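Local coordinates for protein sorbitol dehydrogenase (Gluconobacter oxydans, PDB 5ITG) that probably oxidises D-sorbitol to L-sorbose with a nicotinamide cofactor, as a Rossmann-fold member of the mannitol dehydrogenase family, at residues 126-131 against 183-188; 226-231 against 261-266. All blocks are in the same frame, centred on the assembly; numbering follows the deposited sequence.

How the contacts relate
Both contacts are buried pairs of short strands in the Rossmann domain of the mannitol dehydrogenase family, but they belong to different sheets. Contact 1 joins parallel strands of the large mixed sheet; contact 2 joins antiparallel strands of a three-stranded sheet, nearer the centre of the chain. In contact 1 backbone bonds and apolar side chains do the joining, with hydroxyls turned to His30 and Glu41; contact 2 has charged groups and a bridging water at its loop end. Their centres lie about 13 Å apart, and the two sheets meet directly: the CE of Met186 and the SG of Cys188 pack on the indole of Trp263, while the carbonyl O of Cys188 touches CG2 of Val228.

Contact 1 of 2, residues 126-131 against 183-188; sequences VSMTIT and FTVMSC
Val126 points its CG2 methyl straight onto the face of the Phe183 ring, 3.3 Å from the ring centroid and 8° off the normal, a CH-pi contact. Phe183 reaches this place because its CG lies between the backbone N and the carbonyl carbon (chi1 46°), and helix 164-177 packs on the same pair through Val168. Farther along that sheet face, Met128 bends at its last torsion and brings its terminal CE across to CG1 of Val185, 3.8 Å away; Phe202 of helix 194-209 touches both residues. On the other face, the CE of Met186 meets CB of Ser127 at 3.8 Å, while the Ser127 hydroxyl is hydrogen-bonded to Glu41 and His30. Beyond the strand, Thr129, its OG1 hydrogen-bonded to His30, sets CG2 3.5 Å from Cys188 O, a buried oxygen without a polar partner. Four backbone hydrogen bonds join the segments, the last from Cys188 N, just past the strand, to Met128 O; Val126 N to Thr184 O is short and nearly straight (2.8 Å), Met128 N to Met186 O long and bent (3.2 Å, 136°). Parallel neighbours whose connection includes helix 164-177, packed on Val126 and Phe183, are characteristic of the beta-alpha-beta arrangement of a Rossmann-type domain.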
ATOM      1  N   VAL A 126       6.626 -10.755 -14.020  1.00 16.11           N
ATOM      2  CA  VAL A 126       5.794 -11.530 -13.117  1.00 18.88           C
ATOM      3  C   VAL A 126       5.544 -10.625 -11.911  1.00 15.85           C
ATOM      4  O   VAL A 126       6.447 -10.383 -11.115  1.00 19.72           O
ATOM      5  CB  VAL A 126       6.506 -12.825 -12.663  1.00 18.55           C
ATOM      6  CG1 VAL A 126       5.649 -13.552 -11.639  1.00 21.19           C
ATOM      7  CG2 VAL A 126       6.765 -13.722 -13.868  1.00 18.71           C
ATOM      8  N   SER A 127       4.331 -10.102 -11.789  1.00 18.35           N
ATOM      9  CA  SER A 127       4.010  -9.209 -10.679  1.00 17.71           C
ATOM     10  C   SER A 127       3.212  -9.922  -9.602  1.00 19.23           C
ATOM     11  O   SER A 127       2.768 -11.055  -9.799  1.00 20.98           O
ATOM     12  CB  SER A 127       3.251  -7.974 -11.191  1.00 19.44           C
ATOM     13  OG  SER A 127       2.060  -8.320 -11.877  1.00 19.16           O
HETATM   14  N   MSE A 128       3.038  -9.271  -8.455  1.00 20.46           N
HETATM   15  CA  MSE A 128       2.303  -9.892  -7.365  1.00 20.69           C
HETATM   16  C   MSE A 128       1.858  -8.934  -6.260  1.00 19.58           C
HETATM   17  O   MSE A 128       2.495  -7.914  -5.999  1.00 19.94           O
HETATM   18  CB  MSE A 128       3.171 -10.990  -6.742  1.00 21.77           C
HETATM   19  CG  MSE A 128       4.451 -10.443  -6.120  1.00 25.03           C
HETATM   20 SE   MSE A 128       5.836 -11.767  -5.845  0.89 32.38          SE
HETATM   21  CE  MSE A 128       6.102 -12.247  -7.709  1.00 26.06           C
ATOM     22  N   THR A 129       0.737  -9.276  -5.633  1.00 17.52           N
ATOM     23  CA  THR A 129       0.193  -8.547  -4.496  1.00 14.81           C
ATOM     24  C   THR A 129      -0.304  -9.709  -3.646  1.00 16.54           C
ATOM     25  O   THR A 129      -1.409 -10.216  -3.851  1.00 16.45           O
ATOM     26  CB  THR A 129      -0.990  -7.584  -4.865  1.00 14.38           C
ATOM     27  OG1 THR A 129      -1.923  -8.242  -5.728  1.00 16.57           O
ATOM     28  CG2 THR A 129      -0.463  -6.307  -5.548  1.00 14.66           C
ATOM     29  N   ILE A 130       0.537 -10.144  -2.709  1.00 17.10           N
ATOM     30  CA  ILE A 130       0.212 -11.282  -1.850  1.00 19.40           C
ATOM     31  C   ILE A 130       0.290 -10.942  -0.367  1.00 20.50           C
ATOM     32  O   ILE A 130       0.266 -11.846   0.473  1.00 20.16           O
ATOM     33  CB  ILE A 130       1.188 -12.449  -2.114  1.00 17.41           C
ATOM     34  CG1 ILE A 130       2.624 -11.964  -1.892  1.00 17.78           C
ATOM     35  CG2 ILE A 130       1.023 -12.970  -3.533  1.00 17.58           C
ATOM     36  CD1 ILE A 130       3.688 -13.014  -2.135  1.00 19.36           C
ATOM     37  N   THR A 131       0.384  -9.648  -0.061  1.00 20.05           N
ATOM     38  CA  THR A 131       0.492  -9.130   1.306  1.00 21.84           C
ATOM     39  C   THR A 131       1.862  -9.475   1.872  1.00 23.32           C
ATOM     40  O   THR A 131       2.532 -10.376   1.373  1.00 21.85           O
ATOM     41  CB  THR A 131      -0.584  -9.715   2.265  1.00 23.86           C
ATOM     42  OG1 THR A 131      -0.226 -11.051   2.643  1.00 22.31           O
ATOM     43  CG2 THR A 131      -1.953  -9.718   1.599  1.00 22.89           C
ATOM     44  N   PHE A 183      12.794 -13.301 -16.303  1.00 22.08           N
ATOM     45  CA  PHE A 183      11.804 -12.232 -16.347  1.00 22.19           C
ATOM     46  C   PHE A 183      12.002 -11.330 -15.135  1.00 20.47           C
ATOM     47  O   PHE A 183      12.831 -11.611 -14.270  1.00 19.26           O
ATOM     48  CB  PHE A 183      10.365 -12.786 -16.378  1.00 20.87           C
ATOM     49  CG  PHE A 183      10.091 -13.877 -15.377  1.00 21.51           C
ATOM     50  CD1 PHE A 183      10.239 -13.655 -14.012  1.00 22.09           C
ATOM     51  CD2 PHE A 183       9.647 -15.128 -15.806  1.00 20.83           C
ATOM     52  CE1 PHE A 183       9.949 -14.658 -13.089  1.00 21.92           C
ATOM     53  CE2 PHE A 183       9.356 -16.139 -14.887  1.00 21.13           C
ATOM     54  CZ  PHE A 183       9.507 -15.903 -13.530  1.00 20.68           C
ATOM     55  N   THR A 184      11.254 -10.234 -15.091  1.00 20.37           N
ATOM     56  CA  THR A 184      11.334  -9.301 -13.980  1.00 19.79           C
ATOM     57  C   THR A 184      10.338  -9.695 -12.890  1.00 18.61           C
ATOM     58  O   THR A 184       9.183 -10.003 -13.185  1.00 19.25           O
ATOM     59  CB  THR A 184      10.987  -7.870 -14.443  1.00 22.44           C
ATOM     60  OG1 THR A 184      11.968  -7.413 -15.381  1.00 19.64           O
ATOM     61  CG2 THR A 184      10.926  -6.917 -13.248  1.00 18.84           C
ATOM     62  N   VAL A 185      10.783  -9.698 -11.640  1.00 17.26           N
ATOM     63  CA  VAL A 185       9.888 -10.007 -10.526  1.00 17.07           C
ATOM     64  C   VAL A 185       9.489  -8.640  -9.969  1.00 17.25           C
ATOM     65  O   VAL A 185      10.310  -7.934  -9.384  1.00 19.52           O
ATOM     66  CB  VAL A 185      10.589 -10.826  -9.427  1.00 17.41           C
ATOM     67  CG1 VAL A 185       9.653 -11.023  -8.261  1.00 16.22           C
ATOM     68  CG2 VAL A 185      11.034 -12.174  -9.980  1.00 17.76           C
HETATM   69  N   MSE A 186       8.227  -8.275 -10.158  1.00 17.90           N
HETATM   70  CA  MSE A 186       7.725  -6.973  -9.739  1.00 18.68           C
HETATM   71  C   MSE A 186       6.681  -7.001  -8.624  1.00 18.79           C
HETATM   72  O   MSE A 186       5.498  -7.237  -8.862  1.00 18.35           O
HETATM   73  CB  MSE A 186       7.158  -6.251 -10.962  1.00 20.07           C
HETATM   74  CG  MSE A 186       6.697  -4.813 -10.737  1.00 23.23           C
HETATM   75 SE   MSE A 186       6.237  -3.989 -12.447  0.84 29.83          SE
HETATM   76  CE  MSE A 186       4.468  -4.712 -12.668  1.00 25.84           C
ATOM     77  N   SER A 187       7.128  -6.753  -7.401  1.00 17.85           N
ATOM     78  CA  SER A 187       6.214  -6.720  -6.271  1.00 16.55           C
ATOM     79  C   SER A 187       5.420  -5.412  -6.289  1.00 17.22           C
ATOM     80  O   SER A 187       5.984  -4.337  -6.513  1.00 16.19           O
ATOM     81  CB  SER A 187       6.993  -6.817  -4.963  1.00 16.73           C
ATOM     82  OG  SER A 187       6.141  -6.619  -3.852  1.00 17.88           O
ATOM     83  N   CYS A 188       4.110  -5.506  -6.090  1.00 17.22           N
ATOM     84  CA  CYS A 188       3.279  -4.312  -6.027  1.00 19.42           C
ATOM     85  C   CYS A 188       2.589  -4.238  -4.669  1.00 20.14           C
ATOM     86  O   CYS A 188       1.556  -3.580  -4.509  1.00 21.05           O
ATOM     87  CB  CYS A 188       2.258  -4.288  -7.162  1.00 21.35           C
ATOM     88  SG  CYS A 188       3.012  -3.850  -8.754  1.00 27.46           S
TER

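Contact 2 of 2, residues 226-231 against 261-266; sequences GMVDRI and HQWVLE
Met227 and Val264 form the hydrogen-bonded pair of an antiparallel strand pairing in a three-stranded mixed sheet, where strand 263-266 is central and strand 226-228 lies at one edge. Their reciprocal bonds are Met227 N to Val264 O, 2.7 Å, and Val264 N to Met227 O, 2.9 Å; Asp229 N to Gln262 O continues the pairing into the loops. Among the apolar contacts, Met227 CB meets Val264 CB at 3.9 Å on the face covered by helix 288-312. On the other face, Val228 sets CG1 anti to its carbonyl carbon (chi1 -56°), and this methyl lies 3.7 Å from CD1 of Trp263, side by side. At the loop end, CB of His261, whose ND1 is hydrogen-bonded to Tyr44, sits over one guanidinium face of Arg230, 3.7 Å from NE, the two planes 49° apart. Arg230 is also salt-bridged to Glu86 and hydrogen-bonded to Ala39 O and Glu258 O, and an alanine here would probably leave the Glu86 carboxylate without its mate and the CB of His261 without its cover. Asp229 is salt-bridged to Arg360 and Gln262 NE2 hydrogen-bonded to Gln282; a water donates to both Asp229 OD2 and Gln262 OE1, 2.7 Å from each.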
ATOM      1  N   GLY A 226       9.321  -0.648  -5.719  1.00 14.57           N
ATOM      2  CA  GLY A 226       8.343   0.301  -6.199  1.00 14.78           C
ATOM      3  C   GLY A 226       7.544   0.849  -5.038  1.00 15.95           C
ATOM      4  O   GLY A 226       7.348   0.169  -4.029  1.00 16.71           O
HETATM    5  N   MSE A 227       7.073   2.081  -5.175  1.00 15.00           N
HETATM    6  CA  MSE A 227       6.273   2.684  -4.125  1.00 16.22           C
HETATM    7  C   MSE A 227       4.876   2.799  -4.724  1.00 14.79           C
HETATM    8  O   MSE A 227       4.705   3.381  -5.792  1.00 14.55           O
HETATM    9  CB  MSE A 227       6.832   4.059  -3.785  1.00 17.63           C
HETATM   10  CG  MSE A 227       6.522   4.513  -2.395  1.00 21.57           C
HETATM   11 SE   MSE A 227       5.979   6.315  -2.496  0.49 30.84          SE
HETATM   12  CE  MSE A 227       4.226   5.878  -3.170  1.00  2.92           C
ATOM     13  N   VAL A 228       3.876   2.233  -4.061  1.00 14.28           N
ATOM     14  CA  VAL A 228       2.528   2.266  -4.614  1.00 16.00           C
ATOM     15  C   VAL A 228       1.515   2.874  -3.649  1.00 18.80           C
ATOM     16  O   VAL A 228       1.646   2.747  -2.433  1.00 16.94           O
ATOM     17  CB  VAL A 228       2.069   0.843  -4.983  1.00 18.03           C
ATOM     18  CG1 VAL A 228       3.076   0.209  -5.954  1.00 17.65           C
ATOM     19  CG2 VAL A 228       1.940  -0.010  -3.717  1.00 18.27           C
ATOM     20  N   ASP A 229       0.507   3.547  -4.198  1.00 19.66           N
ATOM     21  CA  ASP A 229      -0.526   4.159  -3.370  1.00 24.11           C
ATOM     22  C   ASP A 229      -1.896   3.767  -3.956  1.00 25.27           C
ATOM     23  O   ASP A 229      -2.023   2.752  -4.637  1.00 32.82           O
ATOM     24  CB  ASP A 229      -0.351   5.686  -3.351  1.00 25.01           C
ATOM     25  CG  ASP A 229      -0.677   6.310  -1.988  1.00 26.60           C
ATOM     26  OD1 ASP A 229      -1.440   5.704  -1.207  1.00 23.54           O
ATOM     27  OD2 ASP A 229      -0.182   7.426  -1.704  1.00 27.32           O
ATOM     28  N   ARG A 230      -2.908   4.562  -3.658  1.00 24.22           N
ATOM     29  CA  ARG A 230      -4.291   4.384  -4.113  1.00 19.54           C
ATOM     30  C   ARG A 230      -5.204   3.560  -3.224  1.00 18.75           C
ATOM     31  O   ARG A 230      -5.203   2.323  -3.248  1.00 15.35           O
ATOM     32  CB  ARG A 230      -4.388   3.848  -5.546  1.00 17.26           C
ATOM     33  CG  ARG A 230      -5.818   4.014  -6.064  1.00 17.84           C
ATOM     34  CD  ARG A 230      -5.992   3.785  -7.553  1.00 19.41           C
ATOM     35  NE  ARG A 230      -6.850   4.825  -8.111  1.00 19.01           N
ATOM     36  CZ  ARG A 230      -7.227   4.901  -9.383  1.00 19.40           C
ATOM     37  NH1 ARG A 230      -6.836   3.988 -10.260  1.00 18.15           N
ATOM     38  NH2 ARG A 230      -7.980   5.915  -9.780  1.00 21.59           N
ATOM     39  N   ILE A 231      -6.000   4.274  -2.442  1.00 17.27           N
ATOM     40  CA  ILE A 231      -6.945   3.645  -1.537  1.00 17.54           C
ATOM     41  C   ILE A 231      -7.995   2.922  -2.363  1.00 17.48           C
ATOM     42  O   ILE A 231      -8.651   3.520  -3.216  1.00 16.04           O
ATOM     43  CB  ILE A 231      -7.632   4.696  -0.649  1.00 21.14           C
ATOM     44  CG1 ILE A 231      -6.572   5.539   0.073  1.00 21.36           C
ATOM     45  CG2 ILE A 231      -8.564   4.012   0.343  1.00 21.10           C
ATOM     46  CD1 ILE A 231      -5.584   4.737   0.886  1.00 24.27           C
ATOM     47  N   HIS A 261      -3.802   8.466  -7.535  1.00 17.55           N
ATOM     48  CA  HIS A 261      -3.062   7.233  -7.748  1.00 18.12           C
ATOM     49  C   HIS A 261      -1.612   7.579  -8.020  1.00 18.69           C
ATOM     50  O   HIS A 261      -1.310   8.606  -8.632  1.00 18.19           O
ATOM     51  CB  HIS A 261      -3.670   6.431  -8.909  1.00 19.18           C
ATOM     52  CG  HIS A 261      -3.758   7.187 -10.198  1.00 22.44           C
ATOM     53  ND1 HIS A 261      -2.734   7.208 -11.122  1.00 25.53           N
ATOM     54  CD2 HIS A 261      -4.753   7.939 -10.725  1.00 22.24           C
ATOM     55  CE1 HIS A 261      -3.096   7.937 -12.163  1.00 22.39           C
ATOM     56  NE2 HIS A 261      -4.316   8.393 -11.948  1.00 26.31           N
ATOM     57  N   GLN A 262      -0.708   6.738  -7.535  1.00 17.68           N
ATOM     58  CA  GLN A 262       0.705   6.987  -7.743  1.00 17.53           C
ATOM     59  C   GLN A 262       1.488   5.696  -7.799  1.00 16.46           C
ATOM     60  O   GLN A 262       1.189   4.740  -7.077  1.00 16.08           O
ATOM     61  CB  GLN A 262       1.262   7.875  -6.623  1.00 19.59           C
ATOM     62  CG  GLN A 262       2.766   8.109  -6.709  1.00 20.02           C
ATOM     63  CD  GLN A 262       3.221   9.294  -5.872  1.00 22.57           C
ATOM     64  OE1 GLN A 262       2.699   9.538  -4.779  1.00 21.60           O
ATOM     65  NE2 GLN A 262       4.210  10.029  -6.374  1.00 21.91           N
ATOM     66  N   TRP A 263       2.491   5.674  -8.665  1.00 14.20           N
ATOM     67  CA  TRP A 263       3.339   4.507  -8.793  1.00 15.51           C
ATOM     68  C   TRP A 263       4.745   4.953  -9.149  1.00 15.15           C
ATOM     69  O   TRP A 263       4.984   5.469 -10.237  1.00 17.08           O
ATOM     70  CB  TRP A 263       2.807   3.564  -9.870  1.00 14.55           C
ATOM     71  CG  TRP A 263       3.467   2.210  -9.867  1.00 13.89           C
ATOM     72  CD1 TRP A 263       4.406   1.754  -8.989  1.00 14.59           C
ATOM     73  CD2 TRP A 263       3.221   1.137 -10.784  1.00 14.40           C
ATOM     74  NE1 TRP A 263       4.765   0.460  -9.304  1.00 15.72           N
ATOM     75  CE2 TRP A 263       4.052   0.060 -10.403  1.00 16.08           C
ATOM     76  CE3 TRP A 263       2.380   0.982 -11.895  1.00 16.62           C
ATOM     77  CZ2 TRP A 263       4.063  -1.156 -11.091  1.00 17.69           C
ATOM     78  CZ3 TRP A 263       2.392  -0.228 -12.581  1.00 17.32           C
ATOM     79  CH2 TRP A 263       3.229  -1.280 -12.174  1.00 18.56           C
ATOM     80  N   VAL A 264       5.661   4.772  -8.204  1.00 15.57           N
ATOM     81  CA  VAL A 264       7.057   5.116  -8.405  1.00 15.19           C
ATOM     82  C   VAL A 264       7.740   3.769  -8.564  1.00 13.27           C
ATOM     83  O   VAL A 264       7.608   2.894  -7.715  1.00 11.67           O
ATOM     84  CB  VAL A 264       7.609   5.882  -7.197  1.00 14.73           C
ATOM     85  CG1 VAL A 264       9.091   6.155  -7.384  1.00 14.20           C
ATOM     86  CG2 VAL A 264       6.842   7.203  -7.043  1.00 13.42           C
ATOM     87  N   LEU A 265       8.477   3.600  -9.651  1.00 14.28           N
ATOM     88  CA  LEU A 265       9.091   2.308  -9.918  1.00 14.70           C
ATOM     89  C   LEU A 265      10.545   2.392 -10.354  1.00 16.22           C
ATOM     90  O   LEU A 265      10.892   3.188 -11.226  1.00 14.84           O
ATOM     91  CB  LEU A 265       8.251   1.622 -10.999  1.00 16.41           C
ATOM     92  CG  LEU A 265       8.572   0.246 -11.576  1.00 16.91           C
ATOM     93  CD1 LEU A 265       8.358  -0.825 -10.521  1.00 13.90           C
ATOM     94  CD2 LEU A 265       7.656   0.004 -12.779  1.00 16.76           C
ATOM     95  N   GLU A 266      11.397   1.576  -9.743  1.00 17.26           N
ATOM     96  CA  GLU A 266      12.803   1.554 -10.122  1.00 18.34           C
ATOM     97  C   GLU A 266      12.871   0.913 -11.506  1.00 18.53           C
ATOM     98  O   GLU A 266      12.247  -0.124 -11.757  1.00 17.51           O
ATOM     99  CB  GLU A 266      13.625   0.760  -9.098  1.00 16.71           C
ATOM    100  CG  GLU A 266      13.875   1.550  -7.810  1.00 16.57           C
ATOM    101  CD  GLU A 266      14.597   0.753  -6.730  1.00 19.17           C
ATOM    102  OE1 GLU A 266      14.766  -0.478  -6.879  1.00 18.37           O
ATOM    103  OE2 GLU A 266      14.981   1.370  -5.713  1.00 21.85           O
TER
HETATM  104  O   HOH W   1       2.041   8.833  -2.261  1.00 19.63           O